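Local coordinates for protein citryl-spermidine/3,4-dihydroxybenzoyl-citryl-spermidine:spermidine ligase (Bacillus anthracis, PDB 3TO3) that catalyses the ATP-dependent condensation of spermidine with citryl-spermidine intermediates during biosynthesis of the siderophore petrobactin, and works as a homodimer, at residues K190-A195 / I268-S274; N200-G204 / S352-T357; K10-I15 / T133-E138; W327-V331 / N475-D479. All coordinates share one frame. Residue numbers count along the deposited sequence, not the author numbering.

Contacts 1 and 2 are neighbours: their centres lie about 15 Å apart, and I268 CD1 packs 4.0 Å from Y355 CE2. Contact 1 belongs to a three-stranded antiparallel sheet, contact 2 to the larger mixed sheet that carries ATP-binding K299; the few residues between 197 and 201 carry the chain from one sheet to the other. One segment of contact 4 lies on helix 315-333, whose earlier residues pack on S352, M354 and D356 of contact 2, about 23 Å away between centres; their segments alternate along the chain. Contact 3 closes before the others open and joins the N-terminal helix 6-15 to helix 115-138, opposite contact 4 across the chain's centre. At the dimer interface, contact 1 of one subunit meets contact 3 of the other.

Contact 1: K190-A195 / I268-S274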
loop_
_atom_site.group_PDB
_atom_site.type_symbol
_atom_site.label_atom_id
_atom_site.label_comp_id
_atom_site.label_asym_id
_atom_site.label_seq_id
_atom_site.Cartn_x
_atom_site.Cartn_y
_atom_site.Cartn_z
ATOM N N LYS B 190 3.336 16.224 -17.876
ATOM C CA LYS B 190 3.031 15.739 -19.213
ATOM C C LYS B 190 2.188 14.521 -19.050
ATOM O O LYS B 190 2.464 13.707 -18.186
ATOM C CB LYS B 190 4.291 15.267 -19.921
ATOM C CG LYS B 190 5.352 16.280 -20.054
ATOM C CD LYS B 190 4.908 17.360 -20.960
ATOM C CE LYS B 190 6.098 17.915 -21.703
ATOM N NZ LYS B 190 5.641 19.086 -22.479
ATOM N N LEU B 191 1.191 14.361 -19.905
ATOM C CA LEU B 191 0.456 13.119 -19.942
ATOM C C LEU B 191 1.319 12.131 -20.684
ATOM O O LEU B 191 2.108 12.518 -21.551
ATOM C CB LEU B 191 -0.881 13.306 -20.637
ATOM C CG LEU B 191 -1.762 14.323 -19.919
ATOM C CD1 LEU B 191 -3.064 14.464 -20.643
ATOM C CD2 LEU B 191 -1.998 13.810 -18.565
ATOM N N ILE B 192 1.215 10.866 -20.292
ATOM C CA ILE B 192 1.791 9.773 -21.051
ATOM C C ILE B 192 0.738 9.267 -22.045
ATOM O O ILE B 192 -0.389 8.992 -21.653
ATOM C CB ILE B 192 2.195 8.611 -20.105
ATOM C CG1 ILE B 192 3.227 9.088 -19.056
ATOM C CG2 ILE B 192 2.636 7.391 -20.919
ATOM C CD1 ILE B 192 4.441 9.843 -19.611
ATOM N N TRP B 193 1.091 9.162 -23.319
ATOM C CA TRP B 193 0.201 8.561 -24.315
ATOM C C TRP B 193 0.512 7.098 -24.504
ATOM O O TRP B 193 1.672 6.737 -24.724
ATOM C CB TRP B 193 0.353 9.256 -25.676
ATOM C CG TRP B 193 -0.404 10.530 -25.759
ATOM C CD1 TRP B 193 0.106 11.779 -25.669
ATOM C CD2 TRP B 193 -1.825 10.680 -25.874
ATOM N NE1 TRP B 193 -0.896 12.700 -25.738
ATOM C CE2 TRP B 193 -2.096 12.053 -25.866
ATOM C CE3 TRP B 193 -2.890 9.781 -26.007
ATOM C CZ2 TRP B 193 -3.397 12.566 -25.986
ATOM C CZ3 TRP B 193 -4.159 10.276 -26.126
ATOM C CH2 TRP B 193 -4.410 11.667 -26.115
ATOM N N ILE B 194 -0.516 6.250 -24.429
ATOM C CA ILE B 194 -0.338 4.841 -24.756
ATOM C C ILE B 194 -1.308 4.427 -25.862
ATOM O O ILE B 194 -2.373 5.009 -26.021
ATOM C CB ILE B 194 -0.573 3.870 -23.520
ATOM C CG1 ILE B 194 -2.055 3.828 -23.140
ATOM C CG2 ILE B 194 0.306 4.231 -22.331
ATOM C CD1 ILE B 194 -2.410 2.827 -22.106
ATOM N N ALA B 195 -0.933 3.407 -26.617
ATOM C CA ALA B 195 -1.870 2.728 -27.475
ATOM C C ALA B 195 -2.440 1.544 -26.713
ATOM O O ALA B 195 -1.711 0.816 -26.042
ATOM C CB ALA B 195 -1.186 2.255 -28.746
ATOM N N ILE B 268 -0.900 -3.215 -24.709
ATOM C CA ILE B 268 -0.618 -1.837 -24.343
ATOM C C ILE B 268 0.759 -1.449 -24.883
ATOM O O ILE B 268 1.736 -2.196 -24.762
ATOM C CB ILE B 268 -0.585 -1.675 -22.827
ATOM C CG1 ILE B 268 -1.978 -1.528 -22.275
ATOM C CG2 ILE B 268 0.128 -0.431 -22.449
ATOM C CD1 ILE B 268 -1.921 -1.542 -20.759
ATOM N N ILE B 269 0.852 -0.289 -25.506
ATOM C CA ILE B 269 2.134 0.112 -26.068
ATOM C C ILE B 269 2.390 1.561 -25.689
ATOM O O ILE B 269 1.533 2.430 -25.887
ATOM C CB ILE B 269 2.158 0.014 -27.604
ATOM C CG1 ILE B 269 1.815 -1.397 -28.079
ATOM C CG2 ILE B 269 3.508 0.449 -28.142
ATOM C CD1 ILE B 269 1.599 -1.521 -29.595
ATOM N N TYR B 270 3.574 1.805 -25.144
ATOM C CA TYR B 270 3.965 3.130 -24.736
ATOM C C TYR B 270 4.335 3.953 -25.971
ATOM O O TYR B 270 5.149 3.533 -26.776
ATOM C CB TYR B 270 5.144 3.044 -23.757
ATOM C CG TYR B 270 5.833 4.374 -23.540
ATOM C CD1 TYR B 270 5.334 5.309 -22.654
ATOM C CD2 TYR B 270 6.986 4.700 -24.243
ATOM C CE1 TYR B 270 5.967 6.564 -22.486
ATOM C CE2 TYR B 270 7.618 5.930 -24.077
ATOM C CZ TYR B 270 7.109 6.853 -23.196
ATOM O OH TYR B 270 7.746 8.077 -23.055
ATOM N N LEU B 271 3.746 5.132 -26.102
ATOM C CA LEU B 271 4.054 6.033 -27.211
ATOM C C LEU B 271 4.988 7.184 -26.776
ATOM O O LEU B 271 6.074 7.348 -27.330
ATOM C CB LEU B 271 2.783 6.536 -27.894
ATOM C CG LEU B 271 1.933 5.341 -28.307
ATOM C CD1 LEU B 271 0.482 5.755 -28.691
ATOM C CD2 LEU B 271 2.640 4.611 -29.438
ATOM N N GLY B 272 4.554 8.003 -25.825
ATOM C CA GLY B 272 5.386 9.101 -25.341
ATOM C C GLY B 272 4.616 10.136 -24.537
ATOM O O GLY B 272 3.557 9.844 -23.986
ATOM N N GLU B 273 5.127 11.361 -24.500
ATOM C CA GLU B 273 4.578 12.398 -23.631
ATOM C C GLU B 273 3.763 13.400 -24.418
ATOM O O GLU B 273 4.023 13.598 -25.598
ATOM C CB GLU B 273 5.710 13.098 -22.880
ATOM C CG GLU B 273 6.662 12.089 -22.248
ATOM C CD GLU B 273 7.728 12.710 -21.378
ATOM O OE1 GLU B 273 8.834 12.985 -21.892
ATOM O OE2 GLU B 273 7.463 12.891 -20.174
ATOM N N SER B 274 2.745 13.996 -23.795
ATOM C CA SER B 274 1.983 15.019 -24.504
ATOM C C SER B 274 2.865 16.214 -24.848
ATOM O O SER B 274 3.865 16.457 -24.179
ATOM C CB SER B 274 0.767 15.460 -23.694
ATOM O OG SER B 274 1.130 15.784 -22.377
#
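Strands 192-195 and 268-273 run antiparallel, and their side chains alternate between two faces, with a one-residue shift of register between W193 and I194. I192, I194, Y270 and E273 share one face. There chi1 m of I192 brings CG2 to the edge of the Y270 ring, 3.8 Å from CE1, and chi2 m sets I192 CD1 4.1 Å from E273 CG, while I194 (p, t) sends its CD1 to 4.1 Å from I268 CG2. Y270 has chi1 t, and its ring meets that of H8 of the second subunit edge-to-face. W193, A195 and I269 occupy the other face, W193 with chi1 m and its NE1 3.8 Å from S274 CB. L271 (m, t) points toward the partner strand, its CD1 3.9 Å from A195 CB, and it packs on Y227 of helix 221-232. At the K190/S274 end, S274 takes the p rotamer, so that its OG accepts from L191 N (2.9 Å) while S274 N donates to L191 O (2.8 Å). K190 (chi1 and chi2 m) bonds through NZ to A275 O and forms a salt bridge with D277. A195 and I269 exchange N-to-O hydrogen bonds, both 2.8 Å. W193 N donates to G272 O at 2.6 Å, and W193 O receives L271 N at 3.0 Å and, weakly, G272 N at 3.3 Å. The backbone angles of G272 would jam a CB against the preceding carbonyl. Two residues facing W193 make this a classic beta bulge, set in an edge strand of a three-stranded antiparallel sheet.

Contact 2: N200-G204 / S352-T357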
loop_
_atom_site.group_PDB
_atom_site.type_symbol
_atom_site.label_atom_id
_atom_site.label_comp_id
_atom_site.label_asym_id
_atom_site.label_seq_id
_atom_site.Cartn_x
_atom_site.Cartn_y
_atom_site.Cartn_z
ATOM N N ASN B 200 -9.487 -5.140 -25.705
ATOM C CA ASN B 200 -9.952 -4.555 -24.451
ATOM C C ASN B 200 -10.281 -3.058 -24.366
ATOM O O ASN B 200 -10.804 -2.582 -23.349
ATOM C CB ASN B 200 -9.046 -5.030 -23.312
ATOM C CG ASN B 200 -8.994 -6.572 -23.240
ATOM O OD1 ASN B 200 -8.044 -7.211 -23.701
ATOM N ND2 ASN B 200 -10.052 -7.164 -22.712
ATOM N N ALA B 201 -10.030 -2.310 -25.429
ATOM C CA ALA B 201 -10.198 -0.862 -25.320
ATOM C C ALA B 201 -11.466 -0.467 -26.047
ATOM O O ALA B 201 -11.768 -1.036 -27.093
ATOM C CB ALA B 201 -9.008 -0.151 -25.904
ATOM N N THR B 202 -12.218 0.470 -25.475
ATOM C CA THR B 202 -13.403 1.029 -26.114
ATOM C C THR B 202 -13.513 2.522 -25.870
ATOM O O THR B 202 -13.146 3.048 -24.837
ATOM C CB THR B 202 -14.738 0.463 -25.577
ATOM O OG1 THR B 202 -14.677 0.387 -24.150
ATOM C CG2 THR B 202 -15.034 -0.907 -26.144
ATOM N N VAL B 203 -14.047 3.187 -26.865
ATOM C CA VAL B 203 -14.499 4.545 -26.772
ATOM C C VAL B 203 -15.819 4.494 -26.006
ATOM O O VAL B 203 -16.413 3.425 -25.858
ATOM C CB VAL B 203 -14.652 5.014 -28.205
ATOM C CG1 VAL B 203 -15.866 5.902 -28.404
ATOM C CG2 VAL B 203 -13.324 5.607 -28.687
ATOM N N GLY B 204 -16.241 5.617 -25.451
ATOM C CA GLY B 204 -17.535 5.677 -24.791
ATOM C C GLY B 204 -18.710 5.337 -25.714
ATOM O O GLY B 204 -18.600 5.409 -26.933
ATOM N N SER B 352 -14.727 9.962 -24.160
ATOM C CA SER B 352 -14.140 9.107 -23.134
ATOM C C SER B 352 -13.574 7.874 -23.783
ATOM O O SER B 352 -13.977 7.534 -24.857
ATOM C CB SER B 352 -15.179 8.698 -22.100
ATOM O OG SER B 352 -16.064 7.773 -22.678
ATOM N N VAL B 353 -12.612 7.235 -23.136
ATOM C CA VAL B 353 -11.998 6.043 -23.684
ATOM C C VAL B 353 -11.412 5.273 -22.526
ATOM O O VAL B 353 -11.053 5.869 -21.516
ATOM C CB VAL B 353 -10.879 6.406 -24.665
ATOM C CG1 VAL B 353 -9.722 7.063 -23.921
ATOM C CG2 VAL B 353 -10.424 5.171 -25.438
HETATM N N MSE B 354 -11.298 3.962 -22.668
HETATM C CA MSE B 354 -10.732 3.142 -21.605
HETATM C C MSE B 354 -10.195 1.778 -22.079
HETATM O O MSE B 354 -10.539 1.263 -23.148
HETATM C CB MSE B 354 -11.802 2.872 -20.589
HETATM C CG MSE B 354 -12.715 1.806 -21.133
HETATM SE SE MSE B 354 -14.271 1.606 -20.059
HETATM C CE MSE B 354 -15.590 2.355 -21.301
ATOM N N TYR B 355 -9.357 1.189 -21.245
ATOM C CA TYR B 355 -8.832 -0.139 -21.476
ATOM C C TYR B 355 -9.214 -0.932 -20.239
ATOM O O TYR B 355 -8.780 -0.606 -19.143
ATOM C CB TYR B 355 -7.321 -0.062 -21.611
ATOM C CG TYR B 355 -6.635 -1.386 -21.858
ATOM C CD1 TYR B 355 -6.431 -1.849 -23.154
ATOM C CD2 TYR B 355 -6.165 -2.159 -20.802
ATOM C CE1 TYR B 355 -5.779 -3.053 -23.399
ATOM C CE2 TYR B 355 -5.489 -3.351 -21.031
ATOM C CZ TYR B 355 -5.306 -3.799 -22.327
ATOM O OH TYR B 355 -4.637 -4.978 -22.557
ATOM N N ASP B 356 -10.068 -1.930 -20.413
ATOM C CA ASP B 356 -10.719 -2.601 -19.293
ATOM C C ASP B 356 -10.687 -4.086 -19.539
ATOM O O ASP B 356 -11.210 -4.552 -20.530
ATOM C CB ASP B 356 -12.186 -2.153 -19.162
ATOM C CG ASP B 356 -12.969 -2.960 -18.108
ATOM O OD1 ASP B 356 -14.205 -3.174 -18.282
ATOM O OD2 ASP B 356 -12.349 -3.370 -17.095
ATOM N N THR B 357 -10.103 -4.824 -18.609
ATOM C CA THR B 357 -10.052 -6.271 -18.689
ATOM C C THR B 357 -10.822 -6.906 -17.541
ATOM O O THR B 357 -11.464 -6.226 -16.736
ATOM C CB THR B 357 -8.600 -6.763 -18.649
ATOM O OG1 THR B 357 -7.989 -6.383 -17.403
ATOM C CG2 THR B 357 -7.819 -6.145 -19.802
HETATM O O HOH W 1 -5.860 -6.375 -24.689
HETATM O O HOH W 2 -12.984 -6.303 -22.632
#
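Four backbone hydrogen bonds tie the short strand 201-203 to the end of strand 345-355. T202 and M354, modelled as selenomethionine, form the hydrogen-bonded pair: T202 N to M354 O and M354 N to T202 O, each 3.0 Å. G204 N donates to S352 O at 3.0 Å, and beyond the strands D356 N donates to N200 O at 3.1 Å. The N200 side chain is served by water: one molecule donates to N200 OD1 (2.5 Å) and Y355 OH (2.8 Å), and another accepts from N200 ND2 (3.1 Å) while donating to D356 O (3.3 Å). Y355 OH also bonds to D262, and S352 OG to V318 O on helix 315-333. N200 CB lies over the Y355 ring face, 4.1 Å from its centroid, in a CH-pi contact. On the other strand edge, V353 and Y355 bond through their backbones to C368 and L366. The ladder is thus a regular antiparallel pairing that adds a short strand to the mixed sheet of the ATP-binding IucA/IucC region.

Contact 3: K10-I15 / T133-E138; sequences KILKAI and TIAQYE
Two alpha-helices cross almost at right angles here, 92° between their N-to-C directions, with an axis separation of 8.8 Å: a small orthogonal helix packing that seats the N-terminal helix 6-15 on the end of helix 115-138. Both segments have helical backbone angles throughout, with i to i+4 bonds such as A14 N to K10 O (2.8 Å) and Y137 N to T133 O (2.9 Å). The crossing centres on A14 and I134, whose CA atoms are 5.4 Å apart; the small alanine permits this approach.

Apolar packing centres on A14. A14 CB lies 3.6 Å from Y137 CB and 4.0 Å from I134 CA. I11 (m, m) meets I134 (chi1 m, chi2 t) in a tight 3.2 Å approach of their CD1 atoms, beside F179 of helix 175-181. T133 CG2 packs 4.2 Å from I15 CD1. I11, L12 and I15 also pack on I256, Y270 and I263 of the second subunit.

T133 CG2 makes a close van der Waals contact with the carbonyl A14 O, at 3.2 Å, while T133 OG1 bonds to I129 O in its own helix.

The aromatic contribution comes from Y137, whose chi1 is t and chi2 80°: A14 CA sits over one ring face, 3.9 Å from the centroid, as a CH-pi contact.

Charge adds a long salt bridge, K10 NZ to E138 OE1, at 3.6 Å.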
loop_
_atom_site.group_PDB
_atom_site.type_symbol
_atom_site.label_atom_id
_atom_site.label_comp_id
_atom_site.label_asym_id
_atom_site.label_seq_id
_atom_site.Cartn_x
_atom_site.Cartn_y
_atom_site.Cartn_z
ATOM N N LYS B 10 12.438 20.867 3.595
ATOM C CA LYS B 10 11.116 21.500 3.693
ATOM C C LYS B 10 10.151 20.678 4.515
ATOM O O LYS B 10 9.455 21.204 5.393
ATOM C CB LYS B 10 10.492 21.709 2.307
ATOM C CG LYS B 10 11.094 22.843 1.500
ATOM C CD LYS B 10 10.311 23.045 0.208
ATOM C CE LYS B 10 10.914 24.141 -0.661
ATOM N NZ LYS B 10 10.739 25.474 -0.025
ATOM N N ILE B 11 10.084 19.391 4.202
ATOM C CA ILE B 11 9.187 18.497 4.904
ATOM C C ILE B 11 9.465 18.539 6.391
ATOM O O ILE B 11 8.528 18.637 7.213
ATOM C CB ILE B 11 9.366 17.034 4.454
ATOM C CG1 ILE B 11 8.908 16.892 3.036
ATOM C CG2 ILE B 11 8.434 16.149 5.243
ATOM C CD1 ILE B 11 7.435 16.990 2.974
ATOM N N LEU B 12 10.748 18.444 6.745
ATOM C CA LEU B 12 11.103 18.458 8.157
ATOM C C LEU B 12 10.728 19.774 8.834
ATOM O O LEU B 12 10.128 19.764 9.902
ATOM C CB LEU B 12 12.579 18.172 8.354
ATOM C CG LEU B 12 12.911 16.699 8.258
ATOM C CD1 LEU B 12 14.396 16.499 8.571
ATOM C CD2 LEU B 12 12.050 15.954 9.247
ATOM N N LYS B 13 11.062 20.901 8.205
ATOM C CA LYS B 13 10.670 22.198 8.743
ATOM C C LYS B 13 9.147 22.308 8.878
ATOM O O LYS B 13 8.627 22.849 9.860
ATOM C CB LYS B 13 11.236 23.346 7.896
ATOM C CG LYS B 13 12.729 23.555 8.080
ATOM C CD LYS B 13 13.197 24.872 7.455
ATOM C CE LYS B 13 14.725 25.020 7.515
ATOM N NZ LYS B 13 15.260 26.031 6.534
ATOM N N ALA B 14 8.419 21.792 7.901
ATOM C CA ALA B 14 6.964 21.874 7.992
ATOM C C ALA B 14 6.445 21.078 9.181
ATOM O O ALA B 14 5.580 21.553 9.923
ATOM C CB ALA B 14 6.305 21.393 6.705
ATOM N N ILE B 15 6.963 19.860 9.351
ATOM C CA ILE B 15 6.506 19.006 10.442
ATOM C C ILE B 15 6.862 19.626 11.771
ATOM O O ILE B 15 6.110 19.486 12.736
ATOM C CB ILE B 15 7.119 17.588 10.443
ATOM C CG1 ILE B 15 6.719 16.832 9.207
ATOM C CG2 ILE B 15 6.558 16.802 11.602
ATOM C CD1 ILE B 15 5.247 16.912 8.989
ATOM N N THR B 133 -0.185 19.676 6.554
ATOM C CA THR B 133 0.882 20.435 7.203
ATOM C C THR B 133 1.878 20.996 6.184
ATOM O O THR B 133 2.248 22.150 6.258
ATOM C CB THR B 133 1.664 19.577 8.217
ATOM O OG1 THR B 133 0.818 19.251 9.324
ATOM C CG2 THR B 133 2.901 20.332 8.711
ATOM N N ILE B 134 2.305 20.186 5.226
ATOM C CA ILE B 134 3.239 20.671 4.203
ATOM C C ILE B 134 2.575 21.762 3.343
ATOM O O ILE B 134 3.184 22.801 3.019
ATOM C CB ILE B 134 3.719 19.522 3.292
ATOM C CG1 ILE B 134 4.367 18.440 4.145
ATOM C CG2 ILE B 134 4.737 20.032 2.254
ATOM C CD1 ILE B 134 4.279 17.061 3.558
ATOM N N ALA B 135 1.320 21.543 2.977
ATOM C CA ALA B 135 0.640 22.574 2.186
ATOM C C ALA B 135 0.458 23.914 2.965
ATOM O O ALA B 135 0.756 24.984 2.430
ATOM C CB ALA B 135 -0.672 22.068 1.629
ATOM N N GLN B 136 -0.046 23.853 4.197
ATOM C CA GLN B 136 -0.232 25.062 5.013
ATOM C C GLN B 136 1.123 25.739 5.247
ATOM O O GLN B 136 1.210 26.952 5.318
ATOM C CB GLN B 136 -0.883 24.746 6.356
ATOM C CG GLN B 136 -2.267 24.134 6.246
ATOM C CD GLN B 136 -3.212 25.014 5.471
ATOM O OE1 GLN B 136 -3.222 26.227 5.654
ATOM N NE2 GLN B 136 -3.982 24.419 4.567
ATOM N N TYR B 137 2.185 24.948 5.347
ATOM C CA TYR B 137 3.484 25.528 5.589
ATOM C C TYR B 137 4.059 26.234 4.346
ATOM O O TYR B 137 4.736 27.242 4.462
ATOM C CB TYR B 137 4.440 24.466 6.099
ATOM C CG TYR B 137 5.815 24.994 6.366
ATOM C CD1 TYR B 137 6.079 25.677 7.537
ATOM C CD2 TYR B 137 6.860 24.798 5.460
ATOM C CE1 TYR B 137 7.346 26.178 7.815
ATOM C CE2 TYR B 137 8.149 25.296 5.727
ATOM C CZ TYR B 137 8.372 25.993 6.920
ATOM O OH TYR B 137 9.601 26.514 7.250
ATOM N N GLU B 138 3.770 25.727 3.155
ATOM C CA GLU B 138 4.284 26.348 1.936
ATOM C C GLU B 138 3.517 27.582 1.458
ATOM O O GLU B 138 4.060 28.371 0.684
ATOM C CB GLU B 138 4.363 25.321 0.808
ATOM C CG GLU B 138 5.445 24.300 1.043
ATOM C CD GLU B 138 6.836 24.879 0.842
ATOM O OE1 GLU B 138 7.686 24.737 1.755
ATOM O OE2 GLU B 138 7.086 25.463 -0.239
#

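Contact 4: W327-V331 / N475-D479; sequences WLSNV and NKCPD
A proline-tryptophan CH-pi contact joins helix 315-333 to the loop between strand 465-467 and helix 485-488, near the protein surface and away from the ATP site. Residues 327-331 are alpha-helical, with V331 N bonded to W327 O at 3.2 Å. Residues 475-479 form no regular structure: N475 and K476 have phi/psi near -93/-6 and -92/-9, then C477 and P478 extend at -57/126 and -65/145. The closest CA atoms are those of W327 and P478, 7.1 Å apart.

W327, with chi1 180° and chi2 47°, points toward the loop. P478, its ring C-gamma endo, lays CD over one face of the indole, 3.6 Å from the five-membered ring centroid and 17° off the normal, as a CH-pi contact; CD is 3.5 Å from W327 CD2. C477 SG makes an oblique sulfur-aromatic contact, 5.3 Å from the six-membered ring centroid, with chi1 t. K476 (t, t, p, t), poorly ordered, reaches past the W327 ring to the helix: CE is 3.9 Å from W327 CD1, and NZ 3.3 Å from N330 CB and 4.0 Å from V331 CG2. Its charge is met by E473 in a salt bridge. K476 O lies 3.6 Å from W327 CD1.

F466 packs edge-to-face with W327, which also touches I434. The contact thus links the IucA/IucC and FhuF-like family regions through a CH-pi contact of a loop proline with a helix tryptophan.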
loop_
_atom_site.group_PDB
_atom_site.type_symbol
_atom_site.label_atom_id
_atom_site.label_comp_id
_atom_site.label_asym_id
_atom_site.label_seq_id
_atom_site.Cartn_x
_atom_site.Cartn_y
_atom_site.Cartn_z
ATOM N N TRP B 327 -27.358 14.126 -23.306
ATOM C CA TRP B 327 -28.681 14.144 -22.694
ATOM C C TRP B 327 -28.956 15.401 -21.841
ATOM O O TRP B 327 -30.010 16.032 -21.983
ATOM C CB TRP B 327 -28.824 12.925 -21.805
ATOM C CG TRP B 327 -30.133 12.818 -21.101
ATOM C CD1 TRP B 327 -31.371 12.985 -21.654
ATOM C CD2 TRP B 327 -30.354 12.433 -19.736
ATOM N NE1 TRP B 327 -32.345 12.757 -20.712
ATOM C CE2 TRP B 327 -31.748 12.413 -19.529
ATOM C CE3 TRP B 327 -29.511 12.110 -18.670
ATOM C CZ2 TRP B 327 -32.314 12.083 -18.301
ATOM C CZ3 TRP B 327 -30.079 11.787 -17.458
ATOM C CH2 TRP B 327 -31.466 11.772 -17.287
ATOM N N LEU B 328 -28.037 15.751 -20.937
ATOM C CA LEU B 328 -28.242 16.952 -20.108
ATOM C C LEU B 328 -28.217 18.189 -20.966
ATOM O O LEU B 328 -28.991 19.117 -20.759
ATOM C CB LEU B 328 -27.182 17.102 -19.021
ATOM C CG LEU B 328 -27.307 16.095 -17.902
ATOM C CD1 LEU B 328 -26.083 16.213 -17.001
ATOM C CD2 LEU B 328 -28.624 16.326 -17.156
ATOM N N SER B 329 -27.325 18.208 -21.939
ATOM C CA SER B 329 -27.258 19.366 -22.820
ATOM C C SER B 329 -28.612 19.641 -23.498
ATOM O O SER B 329 -29.016 20.811 -23.647
ATOM C CB SER B 329 -26.167 19.180 -23.869
ATOM O OG SER B 329 -26.143 20.276 -24.773
ATOM N N ASN B 330 -29.302 18.573 -23.906
ATOM C CA ASN B 330 -30.568 18.729 -24.610
ATOM C C ASN B 330 -31.657 19.203 -23.683
ATOM O O ASN B 330 -32.538 19.975 -24.087
ATOM C CB ASN B 330 -31.002 17.440 -25.319
ATOM C CG ASN B 330 -30.165 17.150 -26.560
ATOM O OD1 ASN B 330 -29.621 18.068 -27.190
ATOM N ND2 ASN B 330 -30.049 15.871 -26.910
ATOM N N VAL B 331 -31.597 18.734 -22.441
ATOM C CA VAL B 331 -32.581 19.127 -21.452
ATOM C C VAL B 331 -32.472 20.627 -21.229
ATOM O O VAL B 331 -33.461 21.326 -21.209
ATOM C CB VAL B 331 -32.377 18.352 -20.132
ATOM C CG1 VAL B 331 -33.174 18.961 -19.019
ATOM C CG2 VAL B 331 -32.770 16.900 -20.326
ATOM N N ASN B 475 -38.994 9.088 -22.509
ATOM C CA ASN B 475 -38.477 8.285 -23.608
ATOM C C ASN B 475 -37.205 8.860 -24.237
ATOM O O ASN B 475 -36.605 8.240 -25.114
ATOM C CB ASN B 475 -39.566 8.109 -24.666
ATOM C CG ASN B 475 -40.179 9.427 -25.081
ATOM O OD1 ASN B 475 -39.953 10.455 -24.438
ATOM N ND2 ASN B 475 -40.964 9.410 -26.152
ATOM N N LYS B 476 -36.802 10.049 -23.799
ATOM C CA LYS B 476 -35.528 10.613 -24.227
ATOM C C LYS B 476 -34.440 10.217 -23.223
ATOM O O LYS B 476 -33.246 10.430 -23.456
ATOM C CB LYS B 476 -35.628 12.136 -24.375
ATOM C CG LYS B 476 -34.481 12.773 -25.168
ATOM C CD LYS B 476 -34.563 14.310 -25.205
ATOM C CE LYS B 476 -33.807 14.971 -24.044
ATOM N NZ LYS B 476 -33.887 16.465 -24.093
ATOM N N CYS B 477 -34.868 9.627 -22.109
ATOM C CA CYS B 477 -33.952 9.095 -21.103
ATOM C C CYS B 477 -33.010 8.061 -21.712
ATOM O O CYS B 477 -33.466 7.076 -22.319
ATOM C CB CYS B 477 -34.744 8.438 -19.976
ATOM S SG CYS B 477 -33.724 7.625 -18.757
ATOM N N PRO B 478 -31.694 8.258 -21.535
ATOM C CA PRO B 478 -30.749 7.358 -22.197
ATOM C C PRO B 478 -30.909 5.956 -21.636
ATOM O O PRO B 478 -31.175 5.804 -20.431
ATOM C CB PRO B 478 -29.379 7.939 -21.832
ATOM C CG PRO B 478 -29.635 9.104 -20.966
ATOM C CD PRO B 478 -31.040 9.051 -20.495
ATOM N N ASP B 479 -30.738 4.946 -22.486
ATOM C CA ASP B 479 -30.979 3.588 -22.045
ATOM C C ASP B 479 -29.626 2.992 -21.733
ATOM O O ASP B 479 -28.952 2.462 -22.626
ATOM C CB ASP B 479 -31.572 2.827 -23.224
ATOM C CG ASP B 479 -31.680 1.346 -22.969
ATOM O OD1 ASP B 479 -31.500 0.942 -21.796
ATOM O OD2 ASP B 479 -31.962 0.590 -23.931
#